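Kiaa0380 (Homo sapiens, PDB 1HTJ) probably links heterotrimeric G protein signals to Rho GTPases as a guanine nucleotide exchange factor, with an RGS-like domain likely to engage the G protein. Local coordinates at residues 64-69 with 123-128; 83-88 with 106-111; 49-54 with 133-138. The protein carries 3 engineered substitutions. All coordinates share one frame; numbering follows the deposited sequence.

Contact 1: residues 64-69 with 123-128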
loop_
_atom_site.group_PDB
_atom_site.type_symbol
_atom_site.label_atom_id
_atom_site.label_comp_id
_atom_site.label_asym_id
_atom_site.label_seq_id
_atom_site.Cartn_x
_atom_site.Cartn_y
_atom_site.Cartn_z
ATOM N N LEU A 64 -4.121 -0.321 -0.614
ATOM C CA LEU A 64 -3.878 -1.060 0.609
ATOM C C LEU A 64 -4.734 -0.547 1.773
ATOM O O LEU A 64 -5.138 -1.319 2.658
ATOM C CB LEU A 64 -2.390 -0.988 0.975
ATOM C CG LEU A 64 -1.424 -1.751 0.049
ATOM C CD1 LEU A 64 0.014 -1.502 0.468
ATOM C CD2 LEU A 64 -1.728 -3.238 0.111
ATOM N N CYS A 65 -4.994 0.757 1.784
ATOM C CA CYS A 65 -5.800 1.330 2.850
ATOM C C CYS A 65 -7.267 0.976 2.629
ATOM O O CYS A 65 -7.967 0.632 3.574
ATOM C CB CYS A 65 -5.593 2.846 2.923
ATOM S SG CYS A 65 -4.031 3.343 3.739
ATOM N N ALA A 66 -7.715 1.041 1.376
ATOM C CA ALA A 66 -9.096 0.697 1.028
ATOM C C ALA A 66 -9.307 -0.772 1.357
ATOM O O ALA A 66 -10.382 -1.178 1.788
ATOM C CB ALA A 66 -9.356 0.941 -0.452
ATOM N N GLU A 67 -8.261 -1.562 1.155
ATOM C CA GLU A 67 -8.296 -2.985 1.446
ATOM C C GLU A 67 -8.508 -3.173 2.956
ATOM O O GLU A 67 -9.349 -3.970 3.374
ATOM C CB GLU A 67 -6.985 -3.625 0.996
ATOM C CG GLU A 67 -7.016 -5.135 0.870
ATOM C CD GLU A 67 -8.045 -5.634 -0.136
ATOM O OE1 GLU A 67 -8.498 -4.843 -1.002
ATOM O OE2 GLU A 67 -8.386 -6.837 -0.059
ATOM N N VAL A 68 -7.765 -2.432 3.774
ATOM C CA VAL A 68 -7.928 -2.535 5.225
ATOM C C VAL A 68 -9.322 -2.074 5.640
ATOM O O VAL A 68 -9.953 -2.683 6.508
ATOM C CB VAL A 68 -6.922 -1.657 5.990
ATOM C CG1 VAL A 68 -7.215 -1.719 7.482
ATOM C CG2 VAL A 68 -5.496 -2.117 5.694
ATOM N N TYR A 69 -9.789 -0.990 5.020
ATOM C CA TYR A 69 -11.101 -0.431 5.326
ATOM C C TYR A 69 -12.221 -1.465 5.203
ATOM O O TYR A 69 -13.062 -1.592 6.088
ATOM C CB TYR A 69 -11.412 0.733 4.388
ATOM C CG TYR A 69 -12.777 1.350 4.619
ATOM C CD1 TYR A 69 -12.952 2.375 5.548
ATOM C CD2 TYR A 69 -13.899 0.902 3.910
ATOM C CE1 TYR A 69 -14.201 2.943 5.765
ATOM C CE2 TYR A 69 -15.154 1.463 4.122
ATOM C CZ TYR A 69 -15.295 2.484 5.050
ATOM O OH TYR A 69 -16.524 3.051 5.261
ATOM N N GLU A 123 -14.858 0.251 -5.830
ATOM C CA GLU A 123 -14.915 0.823 -7.168
ATOM C C GLU A 123 -13.671 1.686 -7.383
ATOM O O GLU A 123 -13.120 1.725 -8.479
ATOM C CB GLU A 123 -16.166 1.695 -7.336
ATOM C CG GLU A 123 -17.460 0.935 -7.616
ATOM C CD GLU A 123 -18.672 1.859 -7.700
ATOM O OE1 GLU A 123 -18.657 2.790 -8.538
ATOM O OE2 GLU A 123 -19.638 1.651 -6.924
ATOM N N ALA A 124 -13.244 2.382 -6.327
ATOM C CA ALA A 124 -12.075 3.253 -6.400
ATOM C C ALA A 124 -10.821 2.419 -6.602
ATOM O O ALA A 124 -9.966 2.759 -7.410
ATOM C CB ALA A 124 -11.958 4.102 -5.129
ATOM N N GLN A 125 -10.715 1.321 -5.871
ATOM C CA GLN A 125 -9.561 0.461 -6.018
ATOM C C GLN A 125 -9.371 0.105 -7.491
ATOM O O GLN A 125 -8.244 0.160 -8.007
ATOM C CB GLN A 125 -9.727 -0.816 -5.188
ATOM C CG GLN A 125 -9.537 -0.603 -3.705
ATOM C CD GLN A 125 -9.577 -1.897 -2.920
ATOM O OE1 GLN A 125 -10.583 -2.599 -2.921
ATOM N NE2 GLN A 125 -8.487 -2.219 -2.243
ATOM N N GLU A 126 -10.464 -0.247 -8.170
ATOM C CA GLU A 126 -10.398 -0.609 -9.587
ATOM C C GLU A 126 -9.754 0.499 -10.409
ATOM O O GLU A 126 -8.994 0.232 -11.338
ATOM C CB GLU A 126 -11.793 -0.883 -10.158
ATOM C CG GLU A 126 -12.591 -1.947 -9.428
ATOM C CD GLU A 126 -11.818 -3.238 -9.237
ATOM O OE1 GLU A 126 -11.356 -3.833 -10.247
ATOM O OE2 GLU A 126 -11.679 -3.662 -8.066
ATOM N N ALA A 127 -10.059 1.746 -10.066
ATOM C CA ALA A 127 -9.504 2.882 -10.796
ATOM C C ALA A 127 -7.988 3.005 -10.645
ATOM O O ALA A 127 -7.306 3.494 -11.543
ATOM C CB ALA A 127 -10.172 4.168 -10.330
ATOM N N ALA A 128 -7.462 2.561 -9.511
ATOM C CA ALA A 128 -6.033 2.649 -9.251
ATOM C C ALA A 128 -5.242 1.476 -9.823
ATOM O O ALA A 128 -4.024 1.572 -9.989
ATOM C CB ALA A 128 -5.792 2.735 -7.749
#

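Contact 2: residues 83-88 with 106-111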
loop_
_atom_site.group_PDB
_atom_site.type_symbol
_atom_site.label_atom_id
_atom_site.label_comp_id
_atom_site.label_asym_id
_atom_site.label_seq_id
_atom_site.Cartn_x
_atom_site.Cartn_y
_atom_site.Cartn_z
ATOM N N ASP A 83 -9.566 9.282 7.105
ATOM C CA ASP A 83 -8.153 9.484 6.796
ATOM C C ASP A 83 -7.904 9.191 5.332
ATOM O O ASP A 83 -7.181 9.926 4.657
ATOM C CB ASP A 83 -7.258 8.627 7.691
ATOM C CG ASP A 83 -7.276 9.094 9.134
ATOM O OD1 ASP A 83 -7.234 10.327 9.349
ATOM O OD2 ASP A 83 -7.332 8.238 10.047
ATOM N N ILE A 84 -8.539 8.134 4.833
ATOM C CA ILE A 84 -8.409 7.771 3.430
ATOM C C ILE A 84 -8.815 8.943 2.534
ATOM O O ILE A 84 -8.160 9.235 1.531
ATOM C CB ILE A 84 -9.290 6.563 3.079
ATOM C CG1 ILE A 84 -8.600 5.271 3.524
ATOM C CG2 ILE A 84 -9.552 6.531 1.571
ATOM C CD1 ILE A 84 -9.463 4.016 3.363
ATOM N N TRP A 85 -9.892 9.623 2.905
ATOM C CA TRP A 85 -10.386 10.749 2.119
ATOM C C TRP A 85 -9.419 11.923 2.077
ATOM O O TRP A 85 -9.150 12.470 1.008
ATOM C CB TRP A 85 -11.738 11.222 2.665
ATOM C CG TRP A 85 -12.162 12.536 2.102
ATOM C CD1 TRP A 85 -12.037 13.767 2.689
ATOM C CD2 TRP A 85 -12.732 12.760 0.808
ATOM N NE1 TRP A 85 -12.495 14.746 1.834
ATOM C CE2 TRP A 85 -12.925 14.153 0.673
ATOM C CE3 TRP A 85 -13.092 11.915 -0.256
ATOM C CZ2 TRP A 85 -13.467 14.720 -0.485
ATOM C CZ3 TRP A 85 -13.630 12.474 -1.408
ATOM C CH2 TRP A 85 -13.814 13.864 -1.517
ATOM N N ASN A 86 -8.910 12.305 3.245
ATOM C CA ASN A 86 -7.976 13.432 3.377
ATOM C C ASN A 86 -6.602 13.161 2.768
ATOM O O ASN A 86 -5.959 14.069 2.243
ATOM C CB ASN A 86 -7.806 13.811 4.859
ATOM C CG ASN A 86 -9.047 14.483 5.432
ATOM O OD1 ASN A 86 -9.529 15.467 4.882
ATOM N ND2 ASN A 86 -9.565 13.954 6.533
ATOM N N ILE A 87 -6.154 11.913 2.838
ATOM C CA ILE A 87 -4.849 11.564 2.304
ATOM C C ILE A 87 -4.820 11.306 0.804
ATOM O O ILE A 87 -3.892 11.745 0.101
ATOM C CB ILE A 87 -4.287 10.323 3.010
ATOM C CG1 ILE A 87 -3.967 10.666 4.463
ATOM C CG2 ILE A 87 -3.043 9.816 2.281
ATOM C CD1 ILE A 87 -3.471 9.509 5.262
ATOM N N PHE A 88 -5.843 10.617 0.312
ATOM C CA PHE A 88 -5.874 10.234 -1.093
ATOM C C PHE A 88 -6.904 10.842 -2.026
ATOM O O PHE A 88 -6.627 11.008 -3.207
ATOM C CB PHE A 88 -6.045 8.710 -1.208
ATOM C CG PHE A 88 -5.075 7.915 -0.378
ATOM C CD1 PHE A 88 -5.456 7.402 0.849
ATOM C CD2 PHE A 88 -3.783 7.663 -0.843
ATOM C CE1 PHE A 88 -4.574 6.647 1.603
ATOM C CE2 PHE A 88 -2.890 6.911 -0.095
ATOM C CZ PHE A 88 -3.283 6.399 1.133
ATOM N N GLU A 106 -19.744 10.237 -4.628
ATOM C CA GLU A 106 -20.350 9.203 -3.793
ATOM C C GLU A 106 -19.455 8.916 -2.590
ATOM O O GLU A 106 -19.918 8.867 -1.449
ATOM C CB GLU A 106 -20.526 7.914 -4.599
ATOM C CG GLU A 106 -21.942 7.612 -5.069
ATOM C CD GLU A 106 -22.779 6.905 -4.021
ATOM O OE1 GLU A 106 -23.141 7.544 -3.016
ATOM O OE2 GLU A 106 -23.074 5.705 -4.202
ATOM N N ILE A 107 -18.169 8.714 -2.863
ATOM C CA ILE A 107 -17.200 8.422 -1.811
ATOM C C ILE A 107 -17.131 9.562 -0.802
ATOM O O ILE A 107 -17.174 9.327 0.402
ATOM C CB ILE A 107 -15.807 8.151 -2.415
ATOM C CG1 ILE A 107 -15.802 6.764 -3.064
ATOM C CG2 ILE A 107 -14.740 8.228 -1.351
ATOM C CD1 ILE A 107 -14.519 6.423 -3.785
ATOM N N ASP A 108 -17.049 10.794 -1.296
ATOM C CA ASP A 108 -16.990 11.959 -0.424
ATOM C C ASP A 108 -18.176 11.975 0.540
ATOM O O ASP A 108 -18.005 12.110 1.755
ATOM C CB ASP A 108 -16.995 13.240 -1.259
ATOM C CG ASP A 108 -16.993 14.504 -0.403
ATOM O OD1 ASP A 108 -16.830 14.411 0.839
ATOM O OD2 ASP A 108 -17.145 15.604 -0.980
ATOM N N SER A 109 -19.376 11.839 -0.016
ATOM C CA SER A 109 -20.599 11.837 0.768
ATOM C C SER A 109 -20.585 10.782 1.880
ATOM O O SER A 109 -20.715 11.111 3.059
ATOM C CB SER A 109 -21.792 11.606 -0.160
ATOM O OG SER A 109 -23.011 11.703 0.546
ATOM N N ARG A 110 -20.413 9.520 1.508
ATOM C CA ARG A 110 -20.398 8.438 2.485
ATOM C C ARG A 110 -19.325 8.567 3.562
ATOM O O ARG A 110 -19.633 8.551 4.749
ATOM C CB ARG A 110 -20.230 7.099 1.778
ATOM C CG ARG A 110 -21.387 6.733 0.886
ATOM C CD ARG A 110 -21.029 5.568 -0.001
ATOM N NE ARG A 110 -22.144 5.212 -0.862
ATOM C CZ ARG A 110 -23.205 4.522 -0.460
ATOM N NH1 ARG A 110 -23.288 4.104 0.798
ATOM N NH2 ARG A 110 -24.186 4.259 -1.318
ATOM N N LEU A 111 -18.067 8.681 3.151
ATOM C CA LEU A 111 -16.976 8.799 4.109
ATOM C C LEU A 111 -17.228 9.985 5.020
ATOM O O LEU A 111 -16.963 9.925 6.223
ATOM C CB LEU A 111 -15.637 8.981 3.389
ATOM C CG LEU A 111 -15.186 7.830 2.486
ATOM C CD1 LEU A 111 -13.852 8.173 1.832
ATOM C CD2 LEU A 111 -15.071 6.554 3.308
#

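Contact 3: residues 49-54 with 133-138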
loop_
_atom_site.group_PDB
_atom_site.type_symbol
_atom_site.label_atom_id
_atom_site.label_comp_id
_atom_site.label_asym_id
_atom_site.label_seq_id
_atom_site.Cartn_x
_atom_site.Cartn_y
_atom_site.Cartn_z
ATOM N N ARG A 49 9.429 -0.778 -1.174
ATOM C CA ARG A 49 10.700 -0.064 -1.121
ATOM C C ARG A 49 10.989 0.534 -2.496
ATOM O O ARG A 49 11.461 1.658 -2.605
ATOM C CB ARG A 49 11.824 -1.022 -0.687
ATOM C CG ARG A 49 11.725 -1.373 0.787
ATOM C CD ARG A 49 12.739 -2.404 1.221
ATOM N NE ARG A 49 14.107 -1.923 1.125
ATOM C CZ ARG A 49 15.152 -2.556 1.658
ATOM N NH1 ARG A 49 14.977 -3.688 2.311
ATOM N NH2 ARG A 49 16.376 -2.056 1.549
ATOM N N TYR A 50 10.685 -0.223 -3.544
ATOM C CA TYR A 50 10.886 0.262 -4.893
ATOM C C TYR A 50 9.953 1.455 -5.096
ATOM O O TYR A 50 10.384 2.531 -5.521
ATOM C CB TYR A 50 10.572 -0.834 -5.929
ATOM C CG TYR A 50 10.349 -0.269 -7.323
ATOM C CD1 TYR A 50 11.398 0.310 -8.044
ATOM C CD2 TYR A 50 9.064 -0.215 -7.873
ATOM C CE1 TYR A 50 11.160 0.945 -9.282
ATOM C CE2 TYR A 50 8.819 0.412 -9.093
ATOM C CZ TYR A 50 9.863 0.997 -9.794
ATOM O OH TYR A 50 9.589 1.676 -10.973
ATOM N N ILE A 51 8.679 1.266 -4.777
ATOM C CA ILE A 51 7.696 2.331 -4.935
ATOM C C ILE A 51 8.138 3.603 -4.205
ATOM O O ILE A 51 8.258 4.670 -4.805
ATOM C CB ILE A 51 6.322 1.922 -4.361
ATOM C CG1 ILE A 51 5.777 0.682 -5.085
ATOM C CG2 ILE A 51 5.356 3.108 -4.447
ATOM C CD1 ILE A 51 5.424 0.888 -6.535
ATOM N N PHE A 52 8.374 3.481 -2.902
ATOM C CA PHE A 52 8.771 4.628 -2.094
ATOM C C PHE A 52 10.008 5.345 -2.632
ATOM O O PHE A 52 10.101 6.567 -2.540
ATOM C CB PHE A 52 9.010 4.208 -0.642
ATOM C CG PHE A 52 7.741 4.034 0.162
ATOM C CD1 PHE A 52 7.761 4.182 1.555
ATOM C CD2 PHE A 52 6.537 3.710 -0.458
ATOM C CE1 PHE A 52 6.604 4.009 2.312
ATOM C CE2 PHE A 52 5.363 3.532 0.299
ATOM C CZ PHE A 52 5.402 3.683 1.678
ATOM N N SER A 53 10.940 4.575 -3.201
ATOM C CA SER A 53 12.173 5.130 -3.750
ATOM C C SER A 53 12.066 5.764 -5.126
ATOM O O SER A 53 12.715 6.773 -5.379
ATOM C CB SER A 53 13.254 4.051 -3.866
ATOM O OG SER A 53 13.534 3.439 -2.618
ATOM N N GLN A 54 11.255 5.186 -6.012
ATOM C CA GLN A 54 11.205 5.673 -7.399
ATOM C C GLN A 54 9.888 6.090 -8.010
ATOM O O GLN A 54 9.885 6.783 -9.018
ATOM C CB GLN A 54 11.769 4.607 -8.352
ATOM C CG GLN A 54 12.818 3.714 -7.773
ATOM C CD GLN A 54 14.201 4.274 -7.965
ATOM O OE1 GLN A 54 14.400 5.491 -7.933
ATOM N NE2 GLN A 54 15.177 3.387 -8.156
ATOM N N GLN A 133 -0.559 -1.864 -11.735
ATOM C CA GLN A 133 -0.081 -2.899 -12.644
ATOM C C GLN A 133 1.174 -2.445 -13.357
ATOM O O GLN A 133 2.141 -3.190 -13.471
ATOM C CB GLN A 133 -1.149 -3.245 -13.683
ATOM C CG GLN A 133 -2.213 -4.212 -13.184
ATOM C CD GLN A 133 -1.612 -5.473 -12.589
ATOM O OE1 GLN A 133 -0.709 -6.085 -13.176
ATOM N NE2 GLN A 133 -2.111 -5.876 -11.418
ATOM N N GLU A 134 1.144 -1.214 -13.844
ATOM C CA GLU A 134 2.282 -0.651 -14.539
ATOM C C GLU A 134 3.504 -0.651 -13.604
ATOM O O GLU A 134 4.602 -1.038 -14.008
ATOM C CB GLU A 134 1.943 0.765 -14.969
ATOM C CG GLU A 134 2.863 1.329 -16.007
ATOM C CD GLU A 134 2.865 2.838 -15.979
ATOM O OE1 GLU A 134 1.756 3.436 -16.006
ATOM O OE2 GLU A 134 3.979 3.418 -15.924
ATOM N N GLN A 135 3.308 -0.227 -12.354
ATOM C CA GLN A 135 4.388 -0.221 -11.377
ATOM C C GLN A 135 4.861 -1.655 -11.131
ATOM O O GLN A 135 6.053 -1.901 -10.942
ATOM C CB GLN A 135 3.920 0.414 -10.062
ATOM C CG GLN A 135 3.514 1.900 -10.194
ATOM C CD GLN A 135 3.136 2.526 -8.865
ATOM O OE1 GLN A 135 2.835 1.818 -7.903
ATOM N NE2 GLN A 135 3.130 3.855 -8.807
ATOM N N ILE A 136 3.926 -2.601 -11.126
ATOM C CA ILE A 136 4.290 -3.997 -10.935
ATOM C C ILE A 136 5.221 -4.428 -12.082
ATOM O O ILE A 136 6.218 -5.111 -11.859
ATOM C CB ILE A 136 3.034 -4.905 -10.871
ATOM C CG1 ILE A 136 2.536 -4.960 -9.423
ATOM C CG2 ILE A 136 3.354 -6.314 -11.394
ATOM C CD1 ILE A 136 1.251 -5.736 -9.215
ATOM N N HIS A 137 4.903 -4.000 -13.297
ATOM C CA HIS A 137 5.727 -4.317 -14.458
ATOM C C HIS A 137 7.118 -3.690 -14.271
ATOM O O HIS A 137 8.156 -4.328 -14.485
ATOM C CB HIS A 137 5.068 -3.759 -15.737
ATOM C CG HIS A 137 6.036 -3.520 -16.860
ATOM N ND1 HIS A 137 6.630 -4.547 -17.568
ATOM C CD2 HIS A 137 6.579 -2.371 -17.335
ATOM C CE1 HIS A 137 7.503 -4.042 -18.423
ATOM N NE2 HIS A 137 7.492 -2.725 -18.302
ATOM N N ASP A 138 7.125 -2.426 -13.870
ATOM C CA ASP A 138 8.367 -1.711 -13.666
ATOM C C ASP A 138 9.274 -2.409 -12.677
ATOM O O ASP A 138 10.473 -2.524 -12.909
ATOM C CB ASP A 138 8.084 -0.297 -13.198
ATOM C CG ASP A 138 7.450 0.526 -14.264
ATOM O OD1 ASP A 138 7.859 0.369 -15.441
ATOM O OD2 ASP A 138 6.556 1.331 -13.934
HETATM O O HOH W 1 7.206 2.516 -11.557
#

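Contact 1: residues 64-69 with 123-128
Gln125 of helix 118-144 reaches across to Ala66 and Glu67 of helix 58-69, touching the first with its CG and bonding the second through its amide. Its CG lies 3.6 Å from CB of Ala66, and the small alanine lets the glutamine chain come in close to the backbone of helix 58-69. Beyond CG the chain runs straight (chi2 -175°) and carries the amide past Ala66 to Glu67. Glu67 is bent at chi2 (60°), which brings OE1 round to NE2. Gln125 NE2 donates to Glu67 OE1 at 2.9 Å, an almost linear bond with an N-H...O angle of 169°. The acceptor sits in the amide plane and offers its anti lone pair, the one facing away from OE2. Carboxylate and amide planes are nearly coplanar, although the two side chains cross at about a right angle. NE2 also donates to the carbonyl oxygen of Tyr63, so two acceptors fix the rotation of this buried amide. The tight part therefore lies at Ala66 and the amide. Glu67, by contrast, is partly exposed, and its OE2 forms a salt bridge with Lys38; on helix 118-144 Glu123 and Glu126, which make no contact with 64-69, are exposed. Helix 58-69 of the RGS-like bundle is packed on several sides: Leu64 and Val68 rest on helix 186-202, while Cys65 packs on Ile84 and Phe88 of helix 76-89.

Contact 2: residues 83-88 with 106-111
With its chi1 at 168°, Trp85 swings CG to the side of its carbonyl carbon and extends the indole toward helix 106-111, where Asp108, its own CG likewise anti to the backbone N, lays its side chain over the ring. The six-membered ring receives Asp108 CA over its face in a CH-pi contact, 4.0 Å from CA to the ring centroid. Asp108 CB lies 3.3 Å from Trp85 CH2, the shortest atom-to-atom approach of the contact. The carboxylate plane is tilted only 16° from the indole, and OD1 stands above the same ring system toward its rim; the two flat groups lie face against face, and no hydrogen bond crosses between the segments. In the all-helical RGS-like fold this joins helix 76-89 to helix 101-112, whose short segments run at 138° to each other, closer to antiparallel than parallel. Two aliphatic side chains meet the tryptophan obliquely: Leu111 CD1 lies 3.8 Å from Trp85 CB, and Ile107 CG2 4.2 Å from Trp85 CE3. Leu111 and Ile107 are buried, whereas Trp85 and Asp108 remain partly exposed. Ile107 also touches Val120 and Ala124 of helix 118-144, and Ile84 touches Phe62, Cys65 and Tyr69 of helix 58-69.

Contact 3: residues 49-54 with 133-138
Near the end of helix 41-54, one of the helices of the RGS-like bundle, Tyr50 and Ile51 meet Asp138 and Gln135 of the long helix 118-144, the two short segments being set almost perpendicular at 99° with their axes 10.9 Å apart. Tyr50 points its phenol at the long helix, and its OH comes within 3.3 Å of Asp138 CB. No direct hydrogen bond joins the two side chains; a water does so instead, 2.6 Å from Tyr50 OH and donating to Asp138 OD2 at 2.7 Å. With ring and carboxylate planes 55° apart, the phenol reaches Asp138 obliquely, and the water closes a small polar bridge at the end of the ring. Ile51 makes the second part of the contact. Its CB does not face the partner helix, but the bend at chi2 (-67°) turns CD1 back toward Gln135, to within 3.1 Å of OE1, a tight contact of a methyl with an amide oxygen; Ile51 CD1 also lies 3.9 Å from Gln135 CB. The other end of that amide is held by the backbone, Gln135 NE2 donating to the carbonyl oxygen of Asp56 just beyond helix 41-54. One glutamine thus packs against helix 41-54 and bonds to the backbone just after it. Tyr50 also meets the ring of Tyr139, and Gln135 lies on Phe47, which Ile136 touches as well. Phe52 turns another side of helix 41-54 to Leu177 and Leu181 of helix 163-182 and to Met192 and Leu196 of helix 186-202.

Overall arrangement
Helix 118-144 serves contacts 1 and 3 at points whose centres are about 17 Å apart, receiving helix 58-69 at one and helix 41-54 at the other. Both contacts are buried and lean on a glutamine of the long helix that also bonds a backbone carbonyl; in contact 1 that glutamine bonds a carboxylate across the contact, whereas in contact 3 the polar link across is a water between a tyrosine and an aspartate. Contact 2, about 17 Å from the centre of the chain, is more peripheral and only partly buried, and relies on packing around an indole. It nevertheless touches contact 1 through Ile84 against Cys65 and Ile107 against Ala124, whereas contact 3 touches neither.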